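Local coordinates for protein PelD (Pseudomonas aeruginosa, PDB 4EU0) that binds the second messenger cyclic di-GMP, mainly through its GGDEF-type domain, as an effector in pellicle formation, at residues R217-N220 / R224-L227. Sequence-based numbering, arbitrary orientation.
Sequences RLRN and RRVL
R219 runs alongside R225 and lays the centre of one guanidinium face over R225 CG, 3.6 Å from R219 CZ. A bend at chi2 (-83°) folds the R219 chain over, putting R219 NH2 above one face of the R225 guanidinium, 3.4 Å from R225 CZ. The two planes are 41° apart, so this is no flat stack. Arginine suits both places: its methylenes pack while its charged end finds partners elsewhere, R219 NH1 at the carbonyl of G223 and R225 NH1 at Q202, which probably eases the repulsion of like charges. On the same face, R217 and L227 run side by side, with R217 CG 3.6 Å from L227 CD1.

L218 and V226 form the hydrogen-bonded pair, V226 N giving to L218 O at 2.8 Å, nearly straight at 175°, and L218 N to V226 O at 2.9 Å. Their side chains share the other face of the sheet, where V226 is buried with CG2 against the N220 amide and L218 meets L291, so nonpolar residues suit it. Past the strand end, N220 and R224 grip each other twice: N220 N gives to R224 O, in the carbonyl plane, and R224 N gives to N220 OD1 at 3.1 Å from above the amide plane. An asparagine fits here because OD1 also accepts from E222 N, while ND2 bonds the carbonyl of C289. R224 heads away from N220, and its NE makes a salt bridge with E191 on strand 185-192. Together these contacts close the antiparallel beta hairpin of strands 214-219 and 225-231, at the edge of the GGDEF-domain sheet.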
ATOM      1  N   ARG A 217      12.656  12.669  -0.474  1.00 17.78           N
ATOM      2  CA  ARG A 217      13.856  13.478  -0.272  1.00 18.53           C
ATOM      3  C   ARG A 217      13.417  14.903   0.028  1.00 19.41           C
ATOM      4  O   ARG A 217      12.800  15.563  -0.822  1.00 20.61           O
ATOM      5  CB  ARG A 217      14.743  13.440  -1.522  1.00 19.46           C
ATOM      6  CG  ARG A 217      15.030  12.027  -2.039  1.00 21.42           C
ATOM      7  CD  ARG A 217      15.436  11.995  -3.519  1.00 25.76           C
ATOM      8  NE  ARG A 217      14.418  12.576  -4.402  1.00 29.78           N
ATOM      9  CZ  ARG A 217      14.430  12.497  -5.731  1.00 32.77           C
ATOM     10  NH1 ARG A 217      15.397  11.836  -6.359  1.00 35.11           N
ATOM     11  NH2 ARG A 217      13.463  13.072  -6.438  1.00 34.03           N
ATOM     12  N   LEU A 218      13.718  15.368   1.238  1.00 18.54           N
ATOM     13  CA  LEU A 218      13.228  16.663   1.708  1.00 19.59           C
ATOM     14  C   LEU A 218      14.332  17.478   2.357  1.00 19.45           C
ATOM     15  O   LEU A 218      15.401  16.958   2.674  1.00 18.25           O
ATOM     16  CB  LEU A 218      12.093  16.458   2.726  1.00 19.52           C
ATOM     17  CG  LEU A 218      10.841  15.696   2.278  1.00 19.81           C
ATOM     18  CD1 LEU A 218       9.954  15.416   3.466  1.00 20.10           C
ATOM     19  CD2 LEU A 218      10.085  16.461   1.206  1.00 20.10           C
ATOM     20  N   ARG A 219      14.065  18.770   2.534  1.00 20.94           N
ATOM     21  CA  ARG A 219      14.893  19.628   3.367  1.00 21.72           C
ATOM     22  C   ARG A 219      14.034  20.103   4.529  1.00 22.60           C
ATOM     23  O   ARG A 219      12.935  20.598   4.313  1.00 23.52           O
ATOM     24  CB  ARG A 219      15.411  20.827   2.565  1.00 23.26           C
ATOM     25  CG  ARG A 219      16.412  20.460   1.476  1.00 24.06           C
ATOM     26  CD  ARG A 219      17.819  20.326   2.053  1.00 23.46           C
ATOM     27  NE  ARG A 219      18.825  20.068   1.022  1.00 22.76           N
ATOM     28  CZ  ARG A 219      20.126  20.293   1.173  1.00 23.56           C
ATOM     29  NH1 ARG A 219      20.591  20.801   2.310  1.00 22.23           N
ATOM     30  NH2 ARG A 219      20.967  20.019   0.181  1.00 23.59           N
ATOM     31  N   ASN A 220      14.519  19.951   5.757  1.00 22.59           N
ATOM     32  CA  ASN A 220      13.739  20.414   6.910  1.00 23.79           C
ATOM     33  C   ASN A 220      13.922  21.908   7.214  1.00 25.66           C
ATOM     34  O   ASN A 220      14.622  22.617   6.483  1.00 26.07           O
ATOM     35  CB  ASN A 220      13.965  19.526   8.147  1.00 23.20           C
ATOM     36  CG  ASN A 220      15.318  19.736   8.819  1.00 23.63           C
ATOM     37  OD1 ASN A 220      16.099  20.629   8.467  1.00 23.17           O
ATOM     38  ND2 ASN A 220      15.602  18.896   9.808  1.00 24.61           N
ATOM     39  N   ARG A 224      18.449  21.042   6.562  1.00 22.93           N
ATOM     40  CA  ARG A 224      19.152  19.769   6.447  1.00 21.17           C
ATOM     41  C   ARG A 224      18.403  18.793   5.572  1.00 18.76           C
ATOM     42  O   ARG A 224      17.166  18.811   5.516  1.00 18.37           O
ATOM     43  CB  ARG A 224      19.385  19.154   7.824  1.00 21.24           C
ATOM     44  CG  ARG A 224      20.314  19.974   8.692  1.00 25.53           C
ATOM     45  CD  ARG A 224      20.857  19.134   9.803  1.00 29.94           C
ATOM     46  NE  ARG A 224      20.012  19.174  10.985  1.00 34.41           N
ATOM     47  CZ  ARG A 224      20.408  19.608  12.177  1.00 35.69           C
ATOM     48  NH1 ARG A 224      21.648  20.046  12.361  1.00 37.86           N
ATOM     49  NH2 ARG A 224      19.556  19.600  13.190  1.00 37.80           N
ATOM     50  N   ARG A 225      19.159  17.940   4.889  1.00 17.27           N
ATOM     51  CA  ARG A 225      18.573  16.851   4.118  1.00 16.36           C
ATOM     52  C   ARG A 225      17.895  15.891   5.081  1.00 15.62           C
ATOM     53  O   ARG A 225      18.470  15.501   6.101  1.00 15.00           O
ATOM     54  CB  ARG A 225      19.653  16.101   3.337  1.00 15.63           C
ATOM     55  CG  ARG A 225      20.426  16.937   2.340  1.00 17.58           C
ATOM     56  CD  ARG A 225      21.588  16.118   1.763  1.00 18.47           C
ATOM     57  NE  ARG A 225      22.326  16.851   0.728  1.00 19.50           N
ATOM     58  CZ  ARG A 225      21.989  16.884  -0.558  1.00 22.87           C
ATOM     59  NH1 ARG A 225      20.913  16.235  -0.991  1.00 24.17           N
ATOM     60  NH2 ARG A 225      22.726  17.575  -1.424  1.00 23.38           N
ATOM     61  N   VAL A 226      16.660  15.521   4.758  1.00 15.67           N
ATOM     62  CA  VAL A 226      15.963  14.467   5.483  1.00 15.25           C
ATOM     63  C   VAL A 226      15.460  13.499   4.434  1.00 14.69           C
ATOM     64  O   VAL A 226      14.774  13.917   3.494  1.00 15.58           O
ATOM     65  CB  VAL A 226      14.751  14.997   6.282  1.00 15.92           C
ATOM     66  CG1 VAL A 226      13.927  13.834   6.843  1.00 15.63           C
ATOM     67  CG2 VAL A 226      15.190  15.952   7.397  1.00 16.99           C
ATOM     68  N   LEU A 227      15.829  12.227   4.580  1.00 13.75           N
ATOM     69  CA  LEU A 227      15.270  11.184   3.739  1.00 13.50           C
ATOM     70  C   LEU A 227      14.273  10.369   4.540  1.00 13.26           C
ATOM     71  O   LEU A 227      14.637   9.696   5.509  1.00 13.30           O
ATOM     72  CB  LEU A 227      16.355  10.287   3.160  1.00 14.23           C
ATOM     73  CG  LEU A 227      15.783   9.262   2.170  1.00 15.82           C
ATOM     74  CD1 LEU A 227      15.392   9.919   0.837  1.00 18.01           C
ATOM     75  CD2 LEU A 227      16.783   8.199   1.916  1.00 17.14           C
TER